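Local coordinates for putative uncharacterized protein PH0300 (Pyrococcus horikoshii, PDB 3VRH) that catalyses the ATP-dependent 2-thiolation of 5-methyluridine in the T loop of tRNAs, which stabilises them against heat, at residues 83-97 with 210-222. Residues are numbered along the deposited sequence; the frame is centred on the assembly and turned at random.
Sequences ISGYSEKSEEYAKKQ and AVGLEYIVEECPY
In the PP-loop domain, the extended loop 212-222, which carries the iron-sulfur ligand Cys220, runs along one flank of helix 87-101. At the start of that helix, the N-cap residue Tyr86 lays its ring under Pro221, whose CG sits 3.6 Å from the ring centroid and nearly on the normal, a CH-pi contact. With CG anti to the backbone N (chi1 -161°), the ring swings out to the loop. CD1 of Ile83 touches the same proline, at Pro221 CD, 3.5 Å away. A water 2.6 Å from Ser90 OG donates to Glu219 O, and Ile216 CD1 packs against that serine. The other branch of Ile216, CG2, rests 3.7 Å from Tyr93 CG. Further along, Gln97 NE2 gives a nearly straight bond (2.7 Å, 174°) to Glu214 O, in the plane of its own amide; Gly56 O also accepts from NE2. A leucine in place of Gln97 would probably leave the carbonyls of Glu214 and Gly56 without this shared donor. More peripherally, Lys96 NZ bridges to Glu214 OE2 at 3.0 Å on its syn lone pair. Opposite the loop, Glu91 and Ala94 pack on strand 73-80, while Leu213 reaches helix 58-69 and Tyr215 wedges between that helix and helix 201-211; Cys220 is here joined instead by a disulfide to Cys128, another cluster ligand, on helix 127-145, and Glu219 pairs with the ATP-binding Lys135.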
ATOM      1  N   ILE A  83      12.362  31.247  -7.075  1.00 34.59           N
ATOM      2  CA  ILE A  83      11.769  31.692  -5.829  1.00 35.80           C
ATOM      3  C   ILE A  83      12.684  32.699  -5.130  1.00 38.86           C
ATOM      4  O   ILE A  83      13.820  32.364  -4.750  1.00 36.79           O
ATOM      5  CB  ILE A  83      11.516  30.520  -4.907  1.00 32.18           C
ATOM      6  CG1 ILE A  83      10.711  29.451  -5.652  1.00 32.69           C
ATOM      7  CG2 ILE A  83      10.797  31.005  -3.651  1.00 37.78           C
ATOM      8  CD1 ILE A  83      10.438  28.216  -4.850  1.00 33.22           C
ATOM      9  N   SER A  84      12.211  33.934  -4.970  1.00 41.72           N
ATOM     10  CA  SER A  84      13.073  34.951  -4.378  1.00 47.20           C
ATOM     11  C   SER A  84      13.302  34.543  -2.941  1.00 40.49           C
ATOM     12  O   SER A  84      12.390  34.050  -2.274  1.00 45.09           O
ATOM     13  CB  SER A  84      12.467  36.344  -4.479  1.00 46.03           C
ATOM     14  OG  SER A  84      11.197  36.365  -3.863  1.00 56.25           O
ATOM     15  N   GLY A  85      14.541  34.675  -2.493  1.00 37.96           N
ATOM     16  CA  GLY A  85      14.893  34.269  -1.152  1.00 37.67           C
ATOM     17  C   GLY A  85      15.051  32.778  -0.943  1.00 34.35           C
ATOM     18  O   GLY A  85      15.150  32.320   0.199  1.00 34.16           O
ATOM     19  N   TYR A  86      15.116  32.009  -2.022  1.00 33.98           N
ATOM     20  CA  TYR A  86      15.248  30.563  -1.875  1.00 29.01           C
ATOM     21  C   TYR A  86      16.134  29.946  -2.955  1.00 32.58           C
ATOM     22  O   TYR A  86      17.024  29.126  -2.679  1.00 31.00           O
ATOM     23  CB  TYR A  86      13.871  29.905  -1.959  1.00 32.64           C
ATOM     24  CG  TYR A  86      13.869  28.524  -1.372  1.00 33.74           C
ATOM     25  CD1 TYR A  86      13.605  28.341  -0.019  1.00 34.47           C
ATOM     26  CD2 TYR A  86      14.144  27.406  -2.151  1.00 31.16           C
ATOM     27  CE1 TYR A  86      13.616  27.097   0.548  1.00 29.45           C
ATOM     28  CE2 TYR A  86      14.164  26.139  -1.589  1.00 31.54           C
ATOM     29  CZ  TYR A  86      13.892  25.998  -0.231  1.00 37.22           C
ATOM     30  OH  TYR A  86      13.895  24.763   0.378  1.00 42.49           O
ATOM     31  N   SER A  87      15.848  30.308  -4.197  1.00 29.50           N
ATOM     32  CA  SER A  87      16.480  29.664  -5.335  1.00 28.44           C
ATOM     33  C   SER A  87      17.974  30.027  -5.470  1.00 26.99           C
ATOM     34  O   SER A  87      18.779  29.225  -5.957  1.00 25.40           O
ATOM     35  CB  SER A  87      15.690  29.980  -6.604  1.00 24.28           C
ATOM     36  OG  SER A  87      14.475  29.237  -6.621  1.00 31.65           O
ATOM     37  N   GLU A  88      18.340  31.218  -5.007  1.00 27.05           N
ATOM     38  CA  GLU A  88      19.724  31.675  -5.101  1.00 31.75           C
ATOM     39  C   GLU A  88      20.624  30.755  -4.273  1.00 29.36           C
ATOM     40  O   GLU A  88      21.656  30.298  -4.749  1.00 23.38           O
ATOM     41  CB  GLU A  88      19.861  33.133  -4.633  1.00 40.04           C
ATOM     42  CG  GLU A  88      18.925  34.153  -5.333  1.00 45.25           C
ATOM     43  CD  GLU A  88      17.609  34.434  -4.567  1.00 45.02           C
ATOM     44  OE1 GLU A  88      17.087  33.525  -3.906  1.00 35.58           O
ATOM     45  OE2 GLU A  88      17.089  35.577  -4.629  1.00 58.39           O
ATOM     46  N   LYS A  89      20.212  30.453  -3.042  1.00 28.15           N
ATOM     47  CA  LYS A  89      21.003  29.551  -2.203  1.00 27.66           C
ATOM     48  C   LYS A  89      21.036  28.146  -2.805  1.00 25.08           C
ATOM     49  O   LYS A  89      22.080  27.492  -2.795  1.00 25.96           O
ATOM     50  CB  LYS A  89      20.514  29.517  -0.739  1.00 23.99           C
ATOM     51  CG  LYS A  89      21.398  28.640   0.163  1.00 26.57           C
ATOM     52  CD  LYS A  89      20.881  28.475   1.611  1.00 31.06           C
ATOM     53  CE  LYS A  89      21.085  29.742   2.446  1.00 31.39           C
ATOM     54  NZ  LYS A  89      22.493  30.241   2.344  1.00 30.72           N
ATOM     55  N   SER A  90      19.907  27.695  -3.356  1.00 26.58           N
ATOM     56  CA  SER A  90      19.837  26.367  -3.992  1.00 26.25           C
ATOM     57  C   SER A  90      20.787  26.234  -5.187  1.00 24.54           C
ATOM     58  O   SER A  90      21.494  25.231  -5.335  1.00 25.76           O
ATOM     59  CB  SER A  90      18.404  26.033  -4.432  1.00 25.34           C
ATOM     60  OG  SER A  90      17.515  25.924  -3.306  1.00 30.17           O
ATOM     61  N   GLU A  91      20.772  27.229  -6.062  1.00 22.08           N
ATOM     62  CA  GLU A  91      21.689  27.235  -7.185  1.00 20.91           C
ATOM     63  C   GLU A  91      23.136  27.220  -6.699  1.00 24.22           C
ATOM     64  O   GLU A  91      23.974  26.548  -7.285  1.00 25.20           O
ATOM     65  CB  GLU A  91      21.450  28.459  -8.064  1.00 23.91           C
ATOM     66  CG  GLU A  91      22.321  28.486  -9.303  1.00 29.14           C
ATOM     67  CD  GLU A  91      21.969  29.614 -10.255  1.00 28.83           C
ATOM     68  OE1 GLU A  91      20.806  29.672 -10.720  1.00 26.97           O
ATOM     69  OE2 GLU A  91      22.860  30.433 -10.537  1.00 23.33           O
ATOM     70  N   GLU A  92      23.423  27.953  -5.619  1.00 23.31           N
ATOM     71  CA  GLU A  92      24.781  28.002  -5.099  1.00 28.67           C
ATOM     72  C   GLU A  92      25.237  26.636  -4.609  1.00 24.11           C
ATOM     73  O   GLU A  92      26.390  26.268  -4.820  1.00 23.30           O
ATOM     74  CB  GLU A  92      24.940  29.057  -3.991  1.00 29.27           C
ATOM     75  CG  GLU A  92      24.882  30.507  -4.476  1.00 30.44           C
ATOM     76  CD  GLU A  92      25.822  30.786  -5.651  1.00 44.91           C
ATOM     77  OE1 GLU A  92      27.027  30.427  -5.559  1.00 48.04           O
ATOM     78  OE2 GLU A  92      25.355  31.354  -6.673  1.00 38.56           O
ATOM     79  N   TYR A  93      24.332  25.892  -3.967  1.00 25.08           N
ATOM     80  CA  TYR A  93      24.623  24.527  -3.514  1.00 22.45           C
ATOM     81  C   TYR A  93      24.910  23.590  -4.708  1.00 23.88           C
ATOM     82  O   TYR A  93      25.842  22.788  -4.686  1.00 21.56           O
ATOM     83  CB  TYR A  93      23.485  23.989  -2.617  1.00 23.63           C
ATOM     84  CG  TYR A  93      23.699  24.372  -1.169  1.00 27.37           C
ATOM     85  CD1 TYR A  93      23.297  25.604  -0.695  1.00 30.92           C
ATOM     86  CD2 TYR A  93      24.360  23.523  -0.293  1.00 27.40           C
ATOM     87  CE1 TYR A  93      23.534  25.981   0.618  1.00 31.99           C
ATOM     88  CE2 TYR A  93      24.593  23.887   1.022  1.00 32.19           C
ATOM     89  CZ  TYR A  93      24.178  25.119   1.476  1.00 33.02           C
ATOM     90  OH  TYR A  93      24.413  25.507   2.783  1.00 32.00           O
ATOM     91  N   ALA A  94      24.106  23.710  -5.754  1.00 23.14           N
ATOM     92  CA  ALA A  94      24.318  22.914  -6.949  1.00 23.87           C
ATOM     93  C   ALA A  94      25.678  23.252  -7.590  1.00 23.53           C
ATOM     94  O   ALA A  94      26.433  22.350  -7.951  1.00 23.37           O
ATOM     95  CB  ALA A  94      23.176  23.123  -7.935  1.00 18.38           C
ATOM     96  N   LYS A  95      25.999  24.542  -7.704  1.00 24.15           N
ATOM     97  CA  LYS A  95      27.305  24.952  -8.254  1.00 23.20           C
ATOM     98  C   LYS A  95      28.489  24.392  -7.474  1.00 25.20           C
ATOM     99  O   LYS A  95      29.407  23.803  -8.049  1.00 27.42           O
ATOM    100  CB  LYS A  95      27.399  26.471  -8.379  1.00 26.63           C
ATOM    101  CG  LYS A  95      26.632  26.986  -9.589  1.00 29.26           C
ATOM    102  CD  LYS A  95      26.134  28.413  -9.418  1.00 30.71           C
ATOM    103  CE  LYS A  95      27.254  29.393  -9.177  1.00 41.42           C
ATOM    104  NZ  LYS A  95      26.680  30.761  -9.025  1.00 49.31           N
ATOM    105  N   LYS A  96      28.454  24.551  -6.161  1.00 25.27           N
ATOM    106  CA  LYS A  96      29.505  24.007  -5.325  1.00 25.70           C
ATOM    107  C   LYS A  96      29.645  22.487  -5.486  1.00 27.28           C
ATOM    108  O   LYS A  96      30.754  21.971  -5.620  1.00 27.42           O
ATOM    109  CB  LYS A  96      29.280  24.394  -3.865  1.00 26.22           C
ATOM    110  CG  LYS A  96      30.400  23.922  -2.955  1.00 32.93           C
ATOM    111  CD  LYS A  96      30.310  24.531  -1.549  1.00 38.29           C
ATOM    112  CE  LYS A  96      31.659  24.449  -0.819  1.00 43.36           C
ATOM    113  NZ  LYS A  96      31.614  25.065   0.540  1.00 45.67           N
ATOM    114  N   GLN A  97      28.523  21.773  -5.493  1.00 26.32           N
ATOM    115  CA  GLN A  97      28.551  20.337  -5.750  1.00 23.92           C
ATOM    116  C   GLN A  97      29.236  19.972  -7.072  1.00 22.16           C
ATOM    117  O   GLN A  97      30.077  19.083  -7.115  1.00 25.26           O
ATOM    118  CB  GLN A  97      27.126  19.770  -5.740  1.00 23.68           C
ATOM    119  CG  GLN A  97      26.476  19.738  -4.355  1.00 23.77           C
ATOM    120  CD  GLN A  97      24.973  19.614  -4.415  1.00 21.41           C
ATOM    121  OE1 GLN A  97      24.385  19.450  -5.494  1.00 22.80           O
ATOM    122  NE2 GLN A  97      24.330  19.694  -3.247  1.00 22.16           N
ATOM    123  N   ALA A 210      30.185  11.540   3.840  1.00 30.72           N
ATOM    124  CA  ALA A 210      31.509  10.931   3.745  1.00 28.49           C
ATOM    125  C   ALA A 210      32.364  11.620   2.693  1.00 30.79           C
ATOM    126  O   ALA A 210      33.555  11.796   2.889  1.00 28.46           O
ATOM    127  CB  ALA A 210      31.409   9.442   3.471  1.00 27.22           C
ATOM    128  N   VAL A 211      31.759  12.033   1.585  1.00 28.70           N
ATOM    129  CA  VAL A 211      32.539  12.655   0.521  1.00 30.52           C
ATOM    130  C   VAL A 211      32.529  14.187   0.579  1.00 35.19           C
ATOM    131  O   VAL A 211      33.067  14.838  -0.304  1.00 30.37           O
ATOM    132  CB  VAL A 211      32.110  12.182  -0.885  1.00 27.55           C
ATOM    133  CG1 VAL A 211      32.423  10.699  -1.066  1.00 30.02           C
ATOM    134  CG2 VAL A 211      30.627  12.462  -1.126  1.00 28.11           C
ATOM    135  N   GLY A 212      31.916  14.760   1.613  1.00 31.14           N
ATOM    136  CA  GLY A 212      31.973  16.200   1.801  1.00 28.27           C
ATOM    137  C   GLY A 212      31.034  16.987   0.905  1.00 28.69           C
ATOM    138  O   GLY A 212      31.248  18.176   0.662  1.00 27.83           O
ATOM    139  N   LEU A 213      29.987  16.327   0.420  1.00 27.17           N
ATOM    140  CA  LEU A 213      28.928  17.006  -0.306  1.00 22.74           C
ATOM    141  C   LEU A 213      27.988  17.718   0.667  1.00 24.60           C
ATOM    142  O   LEU A 213      27.521  17.128   1.631  1.00 27.73           O
ATOM    143  CB  LEU A 213      28.147  16.012  -1.177  1.00 22.44           C
ATOM    144  CG  LEU A 213      28.757  15.609  -2.522  1.00 23.28           C
ATOM    145  CD1 LEU A 213      28.077  14.321  -3.007  1.00 23.40           C
ATOM    146  CD2 LEU A 213      28.616  16.736  -3.562  1.00 19.63           C
ATOM    147  N   GLU A 214      27.719  18.991   0.393  1.00 26.43           N
ATOM    148  CA  GLU A 214      26.748  19.768   1.144  1.00 27.63           C
ATOM    149  C   GLU A 214      25.522  20.008   0.264  1.00 23.57           C
ATOM    150  O   GLU A 214      25.639  20.213  -0.947  1.00 24.46           O
ATOM    151  CB  GLU A 214      27.345  21.106   1.563  1.00 28.77           C
ATOM    152  CG  GLU A 214      28.683  21.005   2.273  1.00 32.23           C
ATOM    153  CD  GLU A 214      29.454  22.325   2.189  1.00 42.76           C
ATOM    154  OE1 GLU A 214      29.159  23.245   2.987  1.00 43.30           O
ATOM    155  OE2 GLU A 214      30.332  22.445   1.305  1.00 38.70           O
ATOM    156  N   TYR A 215      24.348  19.994   0.875  1.00 21.33           N
ATOM    157  CA  TYR A 215      23.109  20.039   0.109  1.00 25.99           C
ATOM    158  C   TYR A 215      21.995  20.732   0.868  1.00 25.80           C
ATOM    159  O   TYR A 215      22.038  20.846   2.092  1.00 26.15           O
ATOM    160  CB  TYR A 215      22.673  18.609  -0.257  1.00 21.86           C
ATOM    161  CG  TYR A 215      22.615  17.670   0.929  1.00 22.39           C
ATOM    162  CD1 TYR A 215      23.717  16.894   1.297  1.00 23.09           C
ATOM    163  CD2 TYR A 215      21.465  17.558   1.679  1.00 23.10           C
ATOM    164  CE1 TYR A 215      23.650  16.028   2.392  1.00 20.82           C
ATOM    165  CE2 TYR A 215      21.386  16.701   2.765  1.00 24.62           C
ATOM    166  CZ  TYR A 215      22.474  15.947   3.120  1.00 24.38           C
ATOM    167  OH  TYR A 215      22.364  15.098   4.202  1.00 21.48           O
ATOM    168  N   ILE A 216      20.985  21.167   0.128  1.00 28.44           N
ATOM    169  CA  ILE A 216      19.761  21.688   0.714  1.00 31.34           C
ATOM    170  C   ILE A 216      18.812  20.527   1.018  1.00 29.64           C
ATOM    171  O   ILE A 216      18.936  19.444   0.442  1.00 26.27           O
ATOM    172  CB  ILE A 216      19.068  22.665  -0.259  1.00 31.58           C
ATOM    173  CG1 ILE A 216      18.416  21.890  -1.404  1.00 34.35           C
ATOM    174  CG2 ILE A 216      20.070  23.660  -0.819  1.00 25.07           C
ATOM    175  CD1 ILE A 216      18.078  22.743  -2.617  1.00 33.40           C
ATOM    176  N   VAL A 217      17.859  20.758   1.910  1.00 29.27           N
ATOM    177  CA  VAL A 217      16.851  19.744   2.223  1.00 35.08           C
ATOM    178  C   VAL A 217      15.610  19.801   1.327  1.00 37.34           C
ATOM    179  O   VAL A 217      15.015  18.768   1.020  1.00 45.75           O
ATOM    180  CB  VAL A 217      16.358  19.829   3.670  1.00 30.42           C
ATOM    181  CG1 VAL A 217      15.582  18.575   4.005  1.00 35.92           C
ATOM    182  CG2 VAL A 217      17.516  19.993   4.624  1.00 33.48           C
ATOM    183  N   GLU A 218      15.202  20.992   0.908  1.00 33.45           N
ATOM    184  CA  GLU A 218      13.951  21.094   0.163  1.00 42.24           C
ATOM    185  C   GLU A 218      14.083  21.923  -1.099  1.00 40.89           C
ATOM    186  O   GLU A 218      14.440  23.099  -1.052  1.00 40.10           O
ATOM    187  CB  GLU A 218      12.840  21.655   1.055  1.00 41.59           C
ATOM    188  CG  GLU A 218      11.449  21.414   0.520  1.00 45.89           C
ATOM    189  CD  GLU A 218      10.375  21.658   1.580  1.00 58.68           C
ATOM    190  OE1 GLU A 218       9.164  21.540   1.259  1.00 57.53           O
ATOM    191  OE2 GLU A 218      10.750  21.972   2.736  1.00 60.83           O
ATOM    192  N   GLU A 219      13.807  21.289  -2.234  1.00 44.35           N
ATOM    193  CA  GLU A 219      13.893  21.951  -3.536  1.00 43.08           C
ATOM    194  C   GLU A 219      12.743  22.948  -3.721  1.00 40.11           C
ATOM    195  O   GLU A 219      12.966  24.126  -3.992  1.00 33.00           O
ATOM    196  CB  GLU A 219      13.882  20.906  -4.658  1.00 39.37           C
ATOM    197  CG  GLU A 219      13.921  21.494  -6.056  1.00 33.15           C
ATOM    198  CD  GLU A 219      13.940  20.423  -7.149  1.00 41.79           C
ATOM    199  OE1 GLU A 219      13.757  19.218  -6.831  1.00 40.29           O
ATOM    200  OE2 GLU A 219      14.154  20.792  -8.329  1.00 39.01           O
ATOM    201  N   CYS A 220      11.514  22.459  -3.564  1.00 42.01           N
ATOM    202  CA  CYS A 220      10.319  23.299  -3.609  1.00 41.16           C
ATOM    203  C   CYS A 220       9.764  23.418  -2.184  1.00 43.77           C
ATOM    204  O   CYS A 220       9.335  22.431  -1.592  1.00 43.03           O
ATOM    205  CB  CYS A 220       9.276  22.699  -4.572  1.00 38.48           C
ATOM    206  SG  CYS A 220       7.769  23.689  -4.824  1.00 46.05           S
ATOM    207  N   PRO A 221       9.793  24.635  -1.623  1.00 43.57           N
ATOM    208  CA  PRO A 221       9.331  24.875  -0.246  1.00 44.18           C
ATOM    209  C   PRO A 221       7.815  25.131  -0.118  1.00 46.06           C
ATOM    210  O   PRO A 221       7.383  25.739   0.865  1.00 43.84           O
ATOM    211  CB  PRO A 221      10.110  26.121   0.158  1.00 39.79           C
ATOM    212  CG  PRO A 221      10.281  26.881  -1.162  1.00 41.71           C
ATOM    213  CD  PRO A 221      10.388  25.838  -2.240  1.00 35.94           C
ATOM    214  N   TYR A 222       7.022  24.671  -1.081  1.00 35.74           N
ATOM    215  CA  TYR A 222       5.582  24.910  -1.037  1.00 43.86           C
ATOM    216  C   TYR A 222       4.771  23.612  -0.976  1.00 40.98           C
ATOM    217  O   TYR A 222       5.273  22.575  -0.538  1.00 43.59           O
ATOM    218  CB  TYR A 222       5.146  25.747  -2.241  1.00 40.06           C
ATOM    219  CG  TYR A 222       5.747  27.140  -2.293  1.00 41.84           C
ATOM    220  CD1 TYR A 222       5.775  27.959  -1.161  1.00 39.37           C
ATOM    221  CD2 TYR A 222       6.288  27.639  -3.479  1.00 36.03           C
ATOM    222  CE1 TYR A 222       6.318  29.238  -1.212  1.00 37.14           C
ATOM    223  CE2 TYR A 222       6.822  28.918  -3.542  1.00 37.77           C
ATOM    224  CZ  TYR A 222       6.842  29.710  -2.410  1.00 40.08           C
ATOM    225  OH  TYR A 222       7.383  30.975  -2.486  1.00 40.84           O
TER
HETATM  226  O   HOH W   1      15.474  25.243  -4.691  1.00 28.03           O